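Local coordinates for sniffer CG10964-PA (Drosophila melanogaster, PDB 1SNY), which probably acts as an NADPH-dependent carbonyl reductase of the short-chain dehydrogenase/reductase family, binding its dinucleotide cofactor on a Rossmann fold, at residues A[39-42]-A[47-50]. Residues are numbered along the deposited sequence; the frame is centred on the assembly and turned at random.
Sequences KALL and PPQH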
# COMPACT_ATOMS: atom_id res chain seq x y z
N LYS A 39 14.05 -23.97 -10.89
CA LYS A 39 13.96 -25.36 -11.33
C LYS A 39 12.90 -25.56 -12.40
O LYS A 39 13.13 -26.26 -13.39
CB LYS A 39 13.68 -26.28 -10.14
CG LYS A 39 14.74 -26.24 -9.06
CD LYS A 39 14.37 -27.16 -7.90
CE LYS A 39 15.41 -27.09 -6.79
NZ LYS A 39 14.99 -27.90 -5.61
N ALA A 40 11.73 -24.95 -12.22
CA ALA A 40 10.66 -25.09 -13.19
C ALA A 40 11.05 -24.47 -14.53
O ALA A 40 10.63 -24.95 -15.58
CB ALA A 40 9.39 -24.44 -12.66
N LEU A 41 11.84 -23.41 -14.48
CA LEU A 41 12.28 -22.74 -15.70
C LEU A 41 13.19 -23.66 -16.49
O LEU A 41 13.13 -23.73 -17.72
CB LEU A 41 13.01 -21.44 -15.36
CG LEU A 41 12.12 -20.28 -14.90
CD1 LEU A 41 12.97 -19.18 -14.30
CD2 LEU A 41 11.29 -19.77 -16.07
N LEU A 42 14.04 -24.38 -15.76
CA LEU A 42 14.97 -25.32 -16.37
C LEU A 42 14.24 -26.49 -17.03
O LEU A 42 14.57 -26.88 -18.15
CB LEU A 42 15.93 -25.86 -15.30
CG LEU A 42 16.81 -24.81 -14.62
CD1 LEU A 42 17.66 -25.47 -13.54
CD2 LEU A 42 17.69 -24.13 -15.65
N PRO A 47 14.46 -23.79 -22.15
CA PRO A 47 14.80 -22.97 -20.98
C PRO A 47 15.46 -21.65 -21.37
O PRO A 47 16.00 -21.51 -22.46
CB PRO A 47 15.75 -23.88 -20.19
CG PRO A 47 16.42 -24.66 -21.28
CD PRO A 47 15.27 -25.02 -22.19
N PRO A 48 15.41 -20.65 -20.47
CA PRO A 48 16.02 -19.35 -20.80
C PRO A 48 17.52 -19.48 -21.06
O PRO A 48 18.18 -20.33 -20.47
CB PRO A 48 15.72 -18.51 -19.56
CG PRO A 48 14.43 -19.09 -19.06
CD PRO A 48 14.67 -20.57 -19.20
N GLN A 49 18.05 -18.63 -21.94
CA GLN A 49 19.47 -18.64 -22.24
C GLN A 49 20.22 -18.00 -21.08
O GLN A 49 21.34 -18.40 -20.75
CB GLN A 49 19.77 -17.85 -23.53
CG GLN A 49 21.26 -17.72 -23.83
CD GLN A 49 21.54 -17.12 -25.20
OE1 GLN A 49 22.70 -17.06 -25.63
NE2 GLN A 49 20.50 -16.67 -25.89
N HIS A 50 19.59 -17.00 -20.46
CA HIS A 50 20.20 -16.32 -19.34
C HIS A 50 19.19 -16.25 -18.20
O HIS A 50 18.15 -15.58 -18.30
CB HIS A 50 20.63 -14.91 -19.74
CG HIS A 50 21.63 -14.88 -20.86
ND1 HIS A 50 22.87 -15.48 -20.75
CD2 HIS A 50 21.58 -14.32 -22.09
CE1 HIS A 50 23.54 -15.28 -21.87
NE2 HIS A 50 22.78 -14.58 -22.70
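In the first beta-alpha-beta unit of the Rossmann fold, helix 32-42 gives way to the loop leading into strand 50-55, and here the last turn of the helix meets two consecutive prolines, Pro-47 and Pro-48. The touching is carbon against carbonyl oxygen: CB of Pro-47 lies 3.6 Å from O of Leu-41 and 3.8 Å from O of Leu-42, so one methylene faces two successive carbonyls at the C-terminal end of the helix. The ring of Pro-48 presents CD, which sits 3.8 Å from O of Leu-41. That CD also comes within 4.3 Å of CB of Leu-41, the closest apolar side-chain approach. With CG of Leu-41 at -74° from its backbone N (chi1), CD2 also nears this ring, 4.4 Å from CG of Pro-48. No hydrogen bond crosses between the segments, and neither proline has a backbone N-H to offer these carbonyls; the interaction is van der Waals and small, with 147 Å² buried. Both prolines have polyproline II backbone angles (psi 158° and 148°), and the chain runs on past the helix end toward strand 50-55; the closest CA approach is 5.2 Å, between Leu-42 and Pro-47. The CB of Leu-42 points away from the loop, and its side chain packs on Leu-51, His-71 and Asn-73. NADP is remote, about 13 Å from the side chain of Leu-41. Leu-41 also touches Ile-26 and Leu-51, and Pro-48 rests on Ile-24, so helix end and loop lie against strands 23-26 and 50-55, while Val-243 of helix 235-248 meets the same leucine.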